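Local coordinates for protein heme peroxidase (Bacteroides thetaiotaomicron, PDB 2GVK) that is a dye-decolorizing peroxidase, probably using a bound heme and hydrogen peroxide to oxidise dyes and related substrates, at residues L277-F281 / I282-A286; N168-H171 / F172-G176. One frame throughout, in Å; residues are numbered along the deposited sequence. Where two conformers were deposited one is given.

Interaction 1 (L277-F281 / I282-A286)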
# COMPACT_ATOMS: atom_id res chain seq x y z
N LEU A 277 -23.55 -31.89 -0.69
CA LEU A 277 -22.73 -33.08 -0.55
C LEU A 277 -23.39 -34.31 -1.18
O LEU A 277 -22.71 -35.14 -1.79
CB LEU A 277 -22.41 -33.35 0.92
CG LEU A 277 -21.50 -32.34 1.59
CD1 LEU A 277 -21.53 -32.53 3.10
CD2 LEU A 277 -20.08 -32.46 1.08
N GLU A 278 -24.70 -34.45 -0.99
CA GLU A 278 -25.44 -35.56 -1.65
C GLU A 278 -25.28 -35.45 -3.18
O GLU A 278 -24.98 -36.45 -3.86
CB GLU A 278 -26.90 -35.53 -1.28
CG GLU A 278 -27.20 -35.96 0.15
CD GLU A 278 -28.69 -35.77 0.51
OE1 GLU A 278 -29.48 -35.32 -0.36
OE2 GLU A 278 -29.06 -36.05 1.68
N ASN A 279 -25.49 -34.25 -3.72
CA ASN A 279 -25.34 -34.03 -5.16
C ASN A 279 -23.94 -34.42 -5.65
O ASN A 279 -23.78 -34.91 -6.76
CB ASN A 279 -25.62 -32.57 -5.52
CG ASN A 279 -27.09 -32.23 -5.56
OD1 ASN A 279 -27.95 -33.03 -5.16
ND2 ASN A 279 -27.40 -31.03 -6.01
N MSE A 280 -22.92 -34.13 -4.84
CA MSE A 280 -21.54 -34.40 -5.23
C MSE A 280 -21.20 -35.87 -5.16
O MSE A 280 -20.65 -36.44 -6.13
CB MSE A 280 -20.58 -33.64 -4.32
CG MSE A 280 -20.60 -32.15 -4.51
SE MSE A 280 -19.57 -31.28 -3.13
CE MSE A 280 -17.74 -32.04 -3.61
N PHE A 281 -21.52 -36.50 -4.04
CA PHE A 281 -21.01 -37.85 -3.75
C PHE A 281 -21.94 -38.96 -4.19
O PHE A 281 -21.48 -40.04 -4.55
CB PHE A 281 -20.67 -37.98 -2.26
CG PHE A 281 -19.43 -37.23 -1.86
CD1 PHE A 281 -19.48 -35.86 -1.58
CD2 PHE A 281 -18.20 -37.87 -1.82
CE1 PHE A 281 -18.35 -35.17 -1.24
CE2 PHE A 281 -17.06 -37.19 -1.48
CZ PHE A 281 -17.12 -35.83 -1.22
N ILE A 282 -23.24 -38.72 -4.12
CA ILE A 282 -24.22 -39.71 -4.60
C ILE A 282 -24.63 -39.39 -6.03
O ILE A 282 -24.70 -40.30 -6.89
CB ILE A 282 -25.48 -39.72 -3.71
CG1 ILE A 282 -25.09 -39.93 -2.24
CG2 ILE A 282 -26.44 -40.82 -4.18
CD1 ILE A 282 -24.30 -41.21 -1.98
N GLY A 283 -24.90 -38.11 -6.29
CA GLY A 283 -25.36 -37.66 -7.58
C GLY A 283 -26.85 -37.39 -7.59
O GLY A 283 -27.64 -38.12 -6.97
N SER A 284 -27.24 -36.33 -8.29
CA SER A 284 -28.61 -36.05 -8.59
C SER A 284 -28.76 -35.90 -10.09
O SER A 284 -28.30 -34.93 -10.64
CB SER A 284 -29.05 -34.76 -7.92
OG SER A 284 -30.39 -34.45 -8.24
N PRO A 285 -29.32 -36.93 -10.76
CA PRO A 285 -29.79 -38.20 -10.21
C PRO A 285 -28.60 -39.08 -9.79
O PRO A 285 -27.45 -38.75 -10.07
CB PRO A 285 -30.50 -38.83 -11.37
CG PRO A 285 -29.76 -38.30 -12.57
CD PRO A 285 -29.45 -36.90 -12.22
N ALA A 286 -28.88 -40.18 -9.11
CA ALA A 286 -27.83 -41.06 -8.60
C ALA A 286 -26.86 -41.43 -9.72
O ALA A 286 -27.27 -41.85 -10.80
CB ALA A 286 -28.41 -42.27 -8.01
O HOH W 1 -25.41 -34.27 -8.98

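Interaction 2 (N168-H171 / F172-G176). With EDO (1,2-ethanediol), chain K.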
# COMPACT_ATOMS: atom_id res chain seq x y z
N ASN A 168 -27.10 -10.75 0.14
CA ASN A 168 -26.40 -10.56 1.39
C ASN A 168 -25.89 -11.88 1.92
O ASN A 168 -26.67 -12.75 2.26
CB ASN A 168 -27.35 -9.92 2.41
CG ASN A 168 -26.80 -9.90 3.80
OD1 ASN A 168 -25.60 -10.01 4.03
ND2 ASN A 168 -27.68 -9.68 4.76
N PRO A 169 -24.57 -12.03 2.01
CA PRO A 169 -24.03 -13.34 2.43
C PRO A 169 -24.48 -13.75 3.83
O PRO A 169 -24.60 -14.94 4.09
CB PRO A 169 -22.52 -13.14 2.38
CG PRO A 169 -22.32 -11.65 2.40
CD PRO A 169 -23.50 -11.05 1.76
N TYR A 170 -24.74 -12.79 4.71
CA TYR A 170 -25.24 -13.14 6.08
C TYR A 170 -26.58 -13.86 6.05
O TYR A 170 -26.86 -14.70 6.90
CB TYR A 170 -25.34 -11.89 6.96
CG TYR A 170 -24.02 -11.37 7.33
CD1 TYR A 170 -23.27 -11.96 8.33
CD2 TYR A 170 -23.46 -10.30 6.65
CE1 TYR A 170 -22.04 -11.52 8.66
CE2 TYR A 170 -22.21 -9.84 6.97
CZ TYR A 170 -21.51 -10.44 7.98
OH TYR A 170 -20.25 -9.97 8.32
N HIS A 171 -27.41 -13.53 5.08
CA HIS A 171 -28.67 -14.19 4.94
C HIS A 171 -28.50 -15.70 4.74
O HIS A 171 -29.34 -16.49 5.16
CB HIS A 171 -29.45 -13.59 3.77
CG HIS A 171 -30.68 -14.35 3.41
ND1 HIS A 171 -31.81 -14.38 4.21
CD2 HIS A 171 -30.96 -15.14 2.34
CE1 HIS A 171 -32.72 -15.14 3.64
NE2 HIS A 171 -32.23 -15.62 2.51
N PHE A 172 -27.42 -16.08 4.09
CA PHE A 172 -27.18 -17.48 3.74
C PHE A 172 -26.27 -18.20 4.72
O PHE A 172 -26.26 -19.42 4.76
CB PHE A 172 -26.58 -17.57 2.34
CG PHE A 172 -27.49 -17.09 1.28
CD1 PHE A 172 -28.49 -17.92 0.78
CD2 PHE A 172 -27.44 -15.78 0.84
CE1 PHE A 172 -29.36 -17.47 -0.16
CE2 PHE A 172 -28.32 -15.32 -0.10
CZ PHE A 172 -29.27 -16.16 -0.62
N ALA A 173 -25.54 -17.45 5.52
CA ALA A 173 -24.58 -18.03 6.45
C ALA A 173 -25.08 -18.08 7.88
O ALA A 173 -24.53 -18.83 8.70
CB ALA A 173 -23.26 -17.24 6.39
N VAL A 174 -26.08 -17.27 8.21
CA VAL A 174 -26.47 -17.07 9.60
C VAL A 174 -27.89 -17.58 9.92
O VAL A 174 -28.83 -17.29 9.22
CB VAL A 174 -26.37 -15.55 9.99
CG1 VAL A 174 -26.75 -15.34 11.46
CG2 VAL A 174 -24.97 -15.02 9.73
N ILE A 175 -27.99 -18.36 10.99
CA ILE A 175 -29.28 -18.84 11.51
C ILE A 175 -30.18 -17.67 11.86
O ILE A 175 -29.75 -16.71 12.52
CB ILE A 175 -29.06 -19.70 12.76
CG1 ILE A 175 -28.24 -20.95 12.43
CG2 ILE A 175 -30.42 -20.11 13.38
CD1 ILE A 175 -27.74 -21.70 13.67
N GLY A 176 -31.43 -17.75 11.42
CA GLY A 176 -32.43 -16.74 11.73
C GLY A 176 -33.51 -17.22 12.69
O GLY A 176 -33.30 -18.13 13.52
C1 EDO K . -31.30 -20.14 2.59
O1 EDO K . -32.08 -21.08 3.36
C2 EDO K . -31.45 -18.73 3.15
O2 EDO K . -30.79 -18.64 4.42
O HOH W 2 -30.64 -16.28 7.65

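Interaction 1 (L277-F281 / I282-A286)
Glu-278 O receives two backbone N-H groups where helix 270-281 runs out. Ile-282 N gives the usual helical bond at 2.9 Å, tilted from the carbonyl plane, while Gly-283 N lies in that plane and makes the straighter bond, N-H...O angle 162°. The CB of Ile-282 closes over the same oxygen at 3.3 Å. Asn-279 O, one residue on, is approached by Gly-283 CA in a CA-H...O contact of 3.3 Å. It also accepts from a water that in turn accepts from Ser-284 N at 2.8 Å, so solvent bridges helix and turn where a Schellman motif would have a direct bond. Beside this bridge, Asn-279 OD1 rests 3.4 Å from Ser-284 CB. The Asn-279 carboxamide starts out beside its own backbone N (chi1 -78°), and the bond from ND2 to Val-235 O fixes its far end. Gly-283 turns the chain out of the helix with positive phi (102°); a side chain at these backbone angles would collide with Ile-282 O, so only glycine fits comfortably. A cis peptide follows between Ser-284 and Pro-285. Inward, the Phe-281 ring turns its edge to Leu-277 O. Leu-277, selenomethionine Met-280 and Phe-281 pack this helix end on strand 186-195, through Phe-189, Gln-191 and Tyr-193, and Ile-95 of strand 95-96 touches Leu-277, Phe-281 and Ile-282.

Interaction 2 (N168-H171 / F172-G176)
His-171 O is gripped twice: O2 of a bound 1,2-ethanediol donates to it at 2.7 Å, and a water donates to it at 2.8 Å. The same water gives its other proton to Val-174 O at 2.6 Å, tying the last turn of helix 169-173 to the chain leaving it. The imidazole of His-171 stands on the Phe-172 ring in a T-shaped stack with planes at 84°, its CD2 3.5 Å above the centre of the phenyl face. The His-171 torsion, CG opposite the backbone N (chi1 170°), and that of Phe-172, CG beside the N, bring these adjacent side chains together. The diol, probably from the crystallisation liquor, lies with O2 above one imidazole face. On the other flank Tyr-170 and Val-174 run side by side, Val-174 CG2 meeting the tyrosine ring at its edge, 3.8 Å from CD1. The backbone is mixed: Phe-172 N bonds Pro-169 O in 3-10 fashion, Val-174 N bonds Tyr-170 O in alpha fashion, and the Ala-173 N bonds to both oxygens are weak. Asn-168 is the N-cap, its OD1 accepting from Tyr-170 N, which sits above the amide plane. Replacing Phe-172 by an alanine would probably leave the His-171 edge without its aromatic face, free to turn, and open a gap beside Pro-163 and Lys-243. Pro-169 and Ala-173 set this short helix against Val-245 at the start of strand 245-253, while Ala-173 O bonds Ser-186 of strand 186-195.

Along the chain interaction 2 comes first, at short helix 169-173, and interaction 1 follows at the C-terminal end of helix 270-281. Their centres lie 25 Å apart and their nearest atoms about 14 Å, so they do not touch. Both belong to the C-terminal Dyp-type peroxidase region and border the same antiparallel sheet: 168-176 reaches strands 245-253 and 186-195, whereas 277-281 packs on strand 186-195 farther along. Ser-268, which bonds Phe-172 through its backbone, lies just before helix 270-281, giving the two a second indirect link. Interaction 2 takes in an entire short helix and its exit, interaction 1 only the end of a longer one; both lead into loops around the peroxidase beta-barrel.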